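Fiber protein (Duck adenovirus 1, PDB 6ITX) probably attaches the virus to its host-cell receptor through the trimeric C-terminal head of the fiber, the part crystallised here. Local coordinates at residues L93-S98 with S190-Y195; Y195-A200 with T258-I263; K218-L223 with V266-Q271. One frame throughout, in Å; residues are numbered along the deposited sequence.

Interaction 1 (L93-S98 with S190-Y195)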
loop_
_atom_site.group_PDB
_atom_site.type_symbol
_atom_site.label_atom_id
_atom_site.label_comp_id
_atom_site.label_asym_id
_atom_site.label_seq_id
_atom_site.Cartn_x
_atom_site.Cartn_y
_atom_site.Cartn_z
ATOM N N LEU A 93 -20.776 -1.297 7.887
ATOM C CA LEU A 93 -20.227 -1.226 9.234
ATOM C C LEU A 93 -18.754 -1.620 9.230
ATOM O O LEU A 93 -18.391 -2.708 8.771
ATOM C CB LEU A 93 -21.017 -2.137 10.182
ATOM C CG LEU A 93 -20.218 -2.606 11.416
ATOM C CD1 LEU A 93 -20.081 -1.490 12.459
ATOM C CD2 LEU A 93 -20.757 -3.905 12.053
ATOM N N THR A 94 -17.907 -0.748 9.753
ATOM C CA THR A 94 -16.510 -1.127 9.925
ATOM C C THR A 94 -16.408 -2.213 10.992
ATOM O O THR A 94 -16.795 -1.993 12.141
ATOM C CB THR A 94 -15.677 0.095 10.298
ATOM O OG1 THR A 94 -15.431 0.874 9.118
ATOM C CG2 THR A 94 -14.354 -0.312 10.917
ATOM N N ARG A 95 -15.907 -3.386 10.616
ATOM C CA ARG A 95 -15.744 -4.502 11.537
ATOM C C ARG A 95 -14.269 -4.711 11.842
ATOM O O ARG A 95 -13.397 -4.379 11.032
ATOM C CB ARG A 95 -16.345 -5.793 10.968
ATOM C CG ARG A 95 -17.643 -5.535 10.264
ATOM C CD ARG A 95 -18.451 -6.773 9.976
ATOM N NE ARG A 95 -19.652 -6.353 9.264
ATOM C CZ ARG A 95 -20.882 -6.418 9.762
ATOM N NH1 ARG A 95 -21.904 -5.977 9.041
ATOM N NH2 ARG A 95 -21.093 -6.931 10.975
ATOM N N ILE A 96 -13.998 -5.267 13.019
ATOM C CA ILE A 96 -12.639 -5.402 13.517
ATOM C C ILE A 96 -12.471 -6.773 14.152
ATOM O O ILE A 96 -13.311 -7.197 14.952
ATOM C CB ILE A 96 -12.303 -4.311 14.545
ATOM C CG1 ILE A 96 -12.797 -2.936 14.072
ATOM C CG2 ILE A 96 -10.804 -4.316 14.844
ATOM C CD1 ILE A 96 -12.153 -1.798 14.807
ATOM N N ILE A 97 -11.395 -7.473 13.786
ATOM C CA ILE A 97 -10.949 -8.664 14.493
ATOM C C ILE A 97 -9.443 -8.565 14.631
ATOM O O ILE A 97 -8.778 -7.817 13.913
ATOM C CB ILE A 97 -11.303 -10.013 13.804
ATOM C CG1 ILE A 97 -10.557 -10.170 12.471
ATOM C CG2 ILE A 97 -12.814 -10.209 13.678
ATOM C CD1 ILE A 97 -10.564 -11.585 11.930
ATOM N N SER A 98 -8.905 -9.352 15.550
ATOM C CA SER A 98 -7.471 -9.441 15.731
ATOM C C SER A 98 -7.100 -10.868 16.113
ATOM O O SER A 98 -7.920 -11.625 16.643
ATOM C CB SER A 98 -6.990 -8.442 16.794
ATOM O OG SER A 98 -7.318 -8.899 18.084
ATOM N N SER A 190 -20.774 -12.343 16.512
ATOM C CA SER A 190 -19.901 -13.505 16.523
ATOM C C SER A 190 -19.720 -14.082 15.124
ATOM O O SER A 190 -18.843 -14.930 14.930
ATOM C CB SER A 190 -20.441 -14.572 17.481
ATOM O OG SER A 190 -21.722 -15.024 17.081
ATOM N N ASN A 191 -20.518 -13.634 14.153
ATOM C CA ASN A 191 -20.333 -14.019 12.762
ATOM C C ASN A 191 -19.164 -13.301 12.099
ATOM O O ASN A 191 -18.721 -13.732 11.024
ATOM C CB ASN A 191 -21.608 -13.734 11.973
ATOM C CG ASN A 191 -22.545 -14.920 11.940
ATOM O OD1 ASN A 191 -22.157 -16.046 12.287
ATOM N ND2 ASN A 191 -23.788 -14.682 11.517
ATOM N N THR A 192 -18.652 -12.240 12.724
ATOM C CA THR A 192 -17.732 -11.332 12.044
ATOM C C THR A 192 -16.496 -11.998 11.451
ATOM O O THR A 192 -16.092 -11.586 10.351
ATOM C CB THR A 192 -17.337 -10.211 13.008
ATOM O OG1 THR A 192 -18.470 -9.354 13.205
ATOM C CG2 THR A 192 -16.166 -9.393 12.448
ATOM N N PRO A 193 -15.856 -12.997 12.082
ATOM C CA PRO A 193 -14.695 -13.626 11.431
ATOM C C PRO A 193 -14.921 -14.013 9.976
ATOM O O PRO A 193 -13.997 -13.876 9.158
ATOM C CB PRO A 193 -14.442 -14.851 12.316
ATOM C CG PRO A 193 -14.796 -14.380 13.638
ATOM C CD PRO A 193 -16.025 -13.517 13.451
ATOM N N LEU A 194 -16.131 -14.454 9.623
ATOM C CA LEU A 194 -16.392 -14.916 8.265
ATOM C C LEU A 194 -16.262 -13.804 7.233
ATOM O O LEU A 194 -16.075 -14.095 6.045
ATOM C CB LEU A 194 -17.786 -15.544 8.187
ATOM C CG LEU A 194 -18.025 -16.754 9.091
ATOM C CD1 LEU A 194 -19.406 -17.282 8.847
ATOM C CD2 LEU A 194 -16.988 -17.842 8.844
ATOM N N TYR A 195 -16.347 -12.540 7.646
ATOM C CA TYR A 195 -16.220 -11.449 6.687
ATOM C C TYR A 195 -14.790 -11.262 6.223
ATOM O O TYR A 195 -14.559 -10.499 5.275
ATOM C CB TYR A 195 -16.736 -10.136 7.285
ATOM C CG TYR A 195 -18.237 -9.970 7.196
ATOM C CD1 TYR A 195 -19.089 -11.065 7.341
ATOM C CD2 TYR A 195 -18.802 -8.724 6.971
ATOM C CE1 TYR A 195 -20.465 -10.920 7.258
ATOM C CE2 TYR A 195 -20.179 -8.561 6.897
ATOM C CZ TYR A 195 -21.008 -9.662 7.041
ATOM O OH TYR A 195 -22.377 -9.508 6.957
#
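Arg-95 and Ile-97 lie on the first strand of the fiber head, a beta-sandwich domain, and pack against Thr-192, Pro-193 and Tyr-195. The second segment is a turn-rich loop after strand 184-187. No hydrogen bond joins the two segments; the contact is made by side-chain packing.

Arg-95 carries much of it. Its CB rests on the Thr-192 methyl, and Arg-95 CB is 3.9 Å from Thr-192 CG2. CG lies beside the backbone N (chi1 -40°), and from there the chain runs extended to NE, which carries it out to Tyr-195. Arg-95 CD comes to 3.6 Å from Tyr-195 CD2. Arg-95 NE is 3.3 Å from Tyr-195 CE2, and Arg-95 CZ is 3.6 Å from Tyr-195 CE2. The guanidinium and ring planes are turned 58° apart, so this is not a parallel stack. Tyr-195 CE2 covers one guanidinium face, and Leu-93 CD2 lies over the opposite one. At the tip, NH2 forms a weak, long ion pair with Asp-189.

Thr-192 turns its methyl to the strand. That branch is anti to the backbone N, while OG1 hydrogen-bonds to the Asp-189 carbonyl. Asp-189 thus holds Thr-192 and also lies near the arginine tip. At the edge of the contact, Ile-97 CG2 lies 4.4 Å from Pro-193 N. Ile-97 and Pro-193 also meet other parts of the domain, Leu-128 and Val-185 respectively.

The loop lies over the beginning of strand 95-100. On this apolar side, Ile-97 CG2 lies 3.7 Å from Thr-192 CG2.

Interaction 2 (Y195-A200 with T258-I263); sequences YFAANA and TTLNAI
Asn-261 points its side chain at Ala-198, and the two CB atoms face each other at 3.7 Å. The asparagine CG sits beside its own backbone N (chi1 -67°), which brings the amide across the Ala-198 carbonyl. Asn-261 ND2 donates to Ala-198 O at 3.0 Å, with an N-H...O angle of 145°. The donor lies well above the carbonyl plane, and the acceptor is tilted out of the asparagine amide plane. OD1 is held from elsewhere, by Arg-207, so both ends of the amide have a partner, which probably settles its rotation.

The backbones bond as well. Ala-198 N donates to Asn-261 O at 3.2 Å and 158°. In the other direction a water stands between them: it accepts from Asn-261 N and donates to Ala-198 O, 2.8 Å from each. Ala-198 O therefore takes two bonds, one from the amide and one from this water.

These bonds join the residue just ahead of strand 262-271 of the beta-sandwich to the loop that leads into the short helix 200-203. Asn-199 is the N-cap of that helix. Its CB points away from 258-263, and its OD1 accepts a hydrogen bond from Ser-202 N. Asn-199 also touches the bound glutamine. A second water accepts from Asn-261 ND2 at 3.1 Å and donates to Ala-200 O.

Packing contacts flank the polar centre. Ala-197 CB lies 4.3 Å from Leu-260 CD1. Ile-263 reaches back with CD1 to 3.8 Å from Phe-196 O, a carbonyl that accepts a hydrogen bond from Tyr-298 OH.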
loop_
_atom_site.group_PDB
_atom_site.type_symbol
_atom_site.label_atom_id
_atom_site.label_comp_id
_atom_site.label_asym_id
_atom_site.label_seq_id
_atom_site.Cartn_x
_atom_site.Cartn_y
_atom_site.Cartn_z
ATOM N N TYR A 195 -16.347 -12.540 7.646
ATOM C CA TYR A 195 -16.220 -11.449 6.687
ATOM C C TYR A 195 -14.790 -11.262 6.223
ATOM O O TYR A 195 -14.559 -10.499 5.275
ATOM C CB TYR A 195 -16.736 -10.136 7.285
ATOM C CG TYR A 195 -18.237 -9.970 7.196
ATOM C CD1 TYR A 195 -19.089 -11.065 7.341
ATOM C CD2 TYR A 195 -18.802 -8.724 6.971
ATOM C CE1 TYR A 195 -20.465 -10.920 7.258
ATOM C CE2 TYR A 195 -20.179 -8.561 6.897
ATOM C CZ TYR A 195 -21.008 -9.662 7.041
ATOM O OH TYR A 195 -22.377 -9.508 6.957
ATOM N N PHE A 196 -13.841 -11.937 6.871
ATOM C CA PHE A 196 -12.420 -11.780 6.616
ATOM C C PHE A 196 -11.812 -13.001 5.931
ATOM O O PHE A 196 -10.583 -13.140 5.895
ATOM C CB PHE A 196 -11.680 -11.493 7.923
ATOM C CG PHE A 196 -12.046 -10.186 8.566
ATOM C CD1 PHE A 196 -13.133 -10.104 9.423
ATOM C CD2 PHE A 196 -11.273 -9.053 8.351
ATOM C CE1 PHE A 196 -13.461 -8.923 10.038
ATOM C CE2 PHE A 196 -11.599 -7.855 8.954
ATOM C CZ PHE A 196 -12.698 -7.794 9.808
ATOM N N ALA A 197 -12.627 -13.906 5.416
ATOM C CA ALA A 197 -12.110 -14.829 4.427
ATOM C C ALA A 197 -11.961 -14.095 3.097
ATOM O O ALA A 197 -12.685 -13.135 2.810
ATOM C CB ALA A 197 -13.041 -16.029 4.274
ATOM N N ALA A 198 -11.009 -14.539 2.286
ATOM C CA ALA A 198 -10.761 -13.849 1.025
ATOM C C ALA A 198 -11.899 -14.107 0.035
ATOM O O ALA A 198 -12.396 -15.232 -0.084
ATOM C CB ALA A 198 -9.418 -14.283 0.441
ATOM N N ASN A 199 -12.298 -13.054 -0.686
ATOM C CA ASN A 199 -13.477 -13.113 -1.550
ATOM C C ASN A 199 -13.463 -14.342 -2.450
ATOM O O ASN A 199 -12.448 -14.660 -3.070
ATOM C CB ASN A 199 -13.564 -11.857 -2.416
ATOM C CG ASN A 199 -14.784 -11.869 -3.333
ATOM O OD1 ASN A 199 -14.715 -12.275 -4.505
ATOM N ND2 ASN A 199 -15.912 -11.426 -2.797
ATOM N N ALA A 200 -14.609 -15.018 -2.541
ATOM C CA ALA A 200 -14.658 -16.261 -3.313
ATOM C C ALA A 200 -14.577 -16.002 -4.817
ATOM O O ALA A 200 -13.811 -16.670 -5.521
ATOM C CB ALA A 200 -15.911 -17.063 -2.968
ATOM N N THR A 258 -14.730 -26.481 4.984
ATOM C CA THR A 258 -15.550 -25.434 4.390
ATOM C C THR A 258 -14.880 -24.890 3.128
ATOM O O THR A 258 -13.672 -25.035 2.921
ATOM C CB THR A 258 -15.832 -24.292 5.390
ATOM O OG1 THR A 258 -14.634 -23.957 6.105
ATOM C CG2 THR A 258 -16.934 -24.698 6.387
ATOM N N THR A 259 -15.708 -24.267 2.282
ATOM C CA THR A 259 -15.375 -23.693 0.977
ATOM C C THR A 259 -14.508 -22.408 1.059
ATOM O O THR A 259 -14.251 -21.787 0.017
ATOM C CB THR A 259 -16.689 -23.401 0.221
ATOM O OG1 THR A 259 -16.446 -22.541 -0.902
ATOM C CG2 THR A 259 -17.711 -22.743 1.155
ATOM N N LEU A 260 -14.045 -22.017 2.249
ATOM C CA LEU A 260 -13.562 -20.665 2.493
ATOM C C LEU A 260 -12.075 -20.511 2.183
ATOM O O LEU A 260 -11.300 -21.470 2.254
ATOM C CB LEU A 260 -13.799 -20.281 3.949
ATOM C CG LEU A 260 -15.244 -20.152 4.395
ATOM C CD1 LEU A 260 -15.292 -19.358 5.693
ATOM C CD2 LEU A 260 -16.071 -19.487 3.297
ATOM N N ASN A 261 -11.680 -19.270 1.878
ATOM C CA ASN A 261 -10.307 -18.927 1.510
ATOM C C ASN A 261 -9.576 -18.361 2.723
ATOM O O ASN A 261 -10.032 -17.382 3.326
ATOM C CB ASN A 261 -10.274 -17.889 0.383
ATOM C CG ASN A 261 -10.790 -18.420 -0.936
ATOM O OD1 ASN A 261 -10.663 -19.600 -1.250
ATOM N ND2 ASN A 261 -11.357 -17.530 -1.730
ATOM N N ALA A 262 -8.433 -18.952 3.061
ATOM C CA ALA A 262 -7.566 -18.349 4.057
ATOM C C ALA A 262 -6.578 -17.447 3.324
ATOM O O ALA A 262 -6.651 -17.301 2.103
ATOM C CB ALA A 262 -6.875 -19.425 4.893
ATOM N N ILE A 263 -5.645 -16.831 4.058
ATOM C CA ILE A 263 -4.632 -15.965 3.457
ATOM C C ILE A 263 -3.248 -16.536 3.745
ATOM O O ILE A 263 -2.884 -16.732 4.911
ATOM C CB ILE A 263 -4.725 -14.522 3.966
ATOM C CG1 ILE A 263 -6.059 -13.909 3.569
ATOM C CG2 ILE A 263 -3.613 -13.696 3.384
ATOM C CD1 ILE A 263 -7.030 -13.880 4.727
HETATM O O HOH W 1 -13.628 -17.529 0.885
HETATM O O HOH W 2 -12.481 -18.809 -4.286
#

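Interaction 3 (K218-L223 with V266-Q271)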
loop_
_atom_site.group_PDB
_atom_site.type_symbol
_atom_site.label_atom_id
_atom_site.label_comp_id
_atom_site.label_asym_id
_atom_site.label_seq_id
_atom_site.Cartn_x
_atom_site.Cartn_y
_atom_site.Cartn_z
ATOM N N LYS A 218 5.439 -22.237 0.388
ATOM C CA LYS A 218 5.395 -21.923 -1.038
ATOM C C LYS A 218 6.206 -20.653 -1.265
ATOM O O LYS A 218 5.909 -19.621 -0.659
ATOM C CB LYS A 218 3.951 -21.737 -1.530
ATOM C CG LYS A 218 3.105 -23.026 -1.579
ATOM C CD LYS A 218 3.457 -23.920 -2.761
ATOM C CE LYS A 218 2.460 -25.066 -2.919
ATOM N NZ LYS A 218 2.314 -25.531 -4.352
ATOM N N GLU A 219 7.241 -20.740 -2.107
ATOM C CA GLU A 219 7.995 -19.553 -2.493
ATOM C C GLU A 219 7.072 -18.626 -3.274
ATOM O O GLU A 219 6.144 -19.068 -3.946
ATOM C CB GLU A 219 9.230 -19.948 -3.333
ATOM C CG GLU A 219 10.388 -18.885 -3.371
ATOM C CD GLU A 219 11.040 -18.620 -1.985
ATOM O OE1 GLU A 219 10.995 -17.437 -1.513
ATOM O OE2 GLU A 219 11.613 -19.579 -1.362
ATOM N N GLU A 220 7.305 -17.321 -3.160
ATOM C CA GLU A 220 6.407 -16.381 -3.827
ATOM C C GLU A 220 6.385 -16.540 -5.351
ATOM O O GLU A 220 5.424 -16.093 -5.988
ATOM C CB GLU A 220 6.765 -14.944 -3.448
ATOM C CG GLU A 220 8.050 -14.447 -4.020
ATOM C CD GLU A 220 9.238 -14.894 -3.197
ATOM O OE1 GLU A 220 9.025 -15.618 -2.185
ATOM O OE2 GLU A 220 10.382 -14.517 -3.560
ATOM N N THR A 221 7.384 -17.186 -5.951
ATOM C CA THR A 221 7.334 -17.439 -7.386
ATOM C C THR A 221 6.419 -18.590 -7.754
ATOM O O THR A 221 6.262 -18.874 -8.949
ATOM C CB THR A 221 8.716 -17.743 -7.963
ATOM O OG1 THR A 221 9.404 -18.657 -7.106
ATOM C CG2 THR A 221 9.520 -16.473 -8.131
ATOM N N GLU A 222 5.837 -19.269 -6.773
ATOM C CA GLU A 222 4.936 -20.387 -7.017
ATOM C C GLU A 222 3.499 -20.017 -6.712
ATOM O O GLU A 222 2.593 -20.835 -6.926
ATOM C CB GLU A 222 5.359 -21.594 -6.174
ATOM C CG GLU A 222 6.857 -21.698 -6.011
ATOM C CD GLU A 222 7.324 -23.108 -5.746
ATOM O OE1 GLU A 222 7.611 -23.425 -4.566
ATOM O OE2 GLU A 222 7.403 -23.890 -6.721
ATOM N N LEU A 223 3.266 -18.811 -6.218
ATOM C CA LEU A 223 1.909 -18.385 -5.932
ATOM C C LEU A 223 1.171 -18.049 -7.230
ATOM O O LEU A 223 1.772 -17.527 -8.178
ATOM C CB LEU A 223 1.936 -17.175 -4.995
ATOM C CG LEU A 223 2.641 -17.497 -3.674
ATOM C CD1 LEU A 223 2.708 -16.283 -2.787
ATOM C CD2 LEU A 223 1.922 -18.633 -2.957
ATOM N N VAL A 266 3.975 -15.074 2.633
ATOM C CA VAL A 266 5.377 -15.456 2.671
ATOM C C VAL A 266 6.203 -14.190 2.840
ATOM O O VAL A 266 5.957 -13.182 2.163
ATOM C CB VAL A 266 5.790 -16.271 1.431
ATOM C CG1 VAL A 266 5.357 -15.594 0.159
ATOM C CG2 VAL A 266 7.289 -16.519 1.453
ATOM N N PHE A 267 7.131 -14.227 3.793
ATOM C CA PHE A 267 8.007 -13.110 4.130
ATOM C C PHE A 267 9.402 -13.425 3.627
ATOM O O PHE A 267 9.910 -14.528 3.867
ATOM C CB PHE A 267 8.074 -12.891 5.642
ATOM C CG PHE A 267 6.783 -12.478 6.261
ATOM C CD1 PHE A 267 5.757 -13.380 6.416
ATOM C CD2 PHE A 267 6.602 -11.183 6.702
ATOM C CE1 PHE A 267 4.574 -12.993 6.990
ATOM C CE2 PHE A 267 5.416 -10.783 7.269
ATOM C CZ PHE A 267 4.400 -11.685 7.420
ATOM N N VAL A 268 10.025 -12.470 2.944
ATOM C CA VAL A 268 11.434 -12.569 2.566
ATOM C C VAL A 268 12.145 -11.357 3.151
ATOM O O VAL A 268 11.731 -10.213 2.917
ATOM C CB VAL A 268 11.626 -12.641 1.045
ATOM C CG1 VAL A 268 13.097 -12.745 0.691
ATOM C CG2 VAL A 268 10.878 -13.817 0.494
ATOM N N ILE A 269 13.200 -11.609 3.916
ATOM C CA ILE A 269 13.903 -10.590 4.685
ATOM C C ILE A 269 15.380 -10.752 4.365
ATOM O O ILE A 269 15.884 -11.883 4.354
ATOM C CB ILE A 269 13.631 -10.756 6.198
ATOM C CG1 ILE A 269 12.203 -10.315 6.556
ATOM C CG2 ILE A 269 14.659 -10.019 7.037
ATOM C CD1 ILE A 269 11.786 -10.685 8.005
ATOM N N THR A 270 16.067 -9.647 4.078
ATOM C CA THR A 270 17.451 -9.722 3.619
ATOM C C THR A 270 18.412 -8.984 4.552
ATOM O O THR A 270 18.034 -8.079 5.298
ATOM C CB THR A 270 17.599 -9.160 2.203
ATOM O OG1 THR A 270 17.105 -7.809 2.168
ATOM C CG2 THR A 270 16.850 -10.031 1.212
ATOM N N GLN A 271 19.675 -9.386 4.487
ATOM C CA GLN A 271 20.741 -8.844 5.314
ATOM C C GLN A 271 21.945 -8.527 4.431
ATOM O O GLN A 271 22.177 -9.178 3.404
ATOM C CB GLN A 271 21.192 -9.837 6.407
ATOM C CG GLN A 271 20.138 -10.394 7.338
ATOM C CD GLN A 271 20.681 -11.580 8.165
ATOM O OE1 GLN A 271 20.579 -12.734 7.756
ATOM N NE2 GLN A 271 21.284 -11.286 9.311
#
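Glu-220 and Val-266 bring the two backbones nearest, with CA atoms 6.6 Å apart. Residues 219-222 form a type I beta turn, closed by Glu-222 N to Glu-219 O at 2.9 Å. It lies over strand 262-271 of the beta-sandwich, and no hydrogen bond passes between the two segments.

Val-266 and Val-268 point to the turn, while Phe-267 between them points away and stacks on Phe-161. Val-266 CG1 is shared. It lies 3.9 Å from Glu-220 CB and 4.0 Å from Leu-223 CD1. The Glu-220 chain crosses both valines at about a right angle. Its CG takes the crowded position between backbone N and carbonyl carbon (chi1 70°), and a bend at chi2 lays the carboxylate beside Val-268.

Glu-219 starts out away from the strand, but its bent chain brings OE1 back to Val-268 CG2. Arg-160 forms a salt bridge with Glu-219 OE1 and a long, weak ion pair with Glu-220 OE2. Tyr-217 OH hydrogen-bonds to Glu-219 OE2. Val-268 CG2 is 3.7 Å from Glu-220 OE1 and 4.1 Å from Glu-219 OE1.

How the interactions relate
All three contacts belong to one head domain and reach the same sheet. Interactions 1 and 2 are neighbours, with centres about 13 Å apart. They share Tyr-195, and Phe-196 of interaction 2 packs on Ile-97 of interaction 1. Their loop, 190-200, thus meets strand 95-100 first and then the approach to strand 262-271. Interaction 3 uses the later part of that strand, about 22 Å from interaction 2 centre to centre. Along the chain interaction 1 closes before the other two open, whereas the segments of 2 and 3 alternate. Interaction 3 lies across the chain's centre from interaction 1, about 29 Å centre to centre. Loops pack on the sandwich at distant places, one of them next to the bound glutamine.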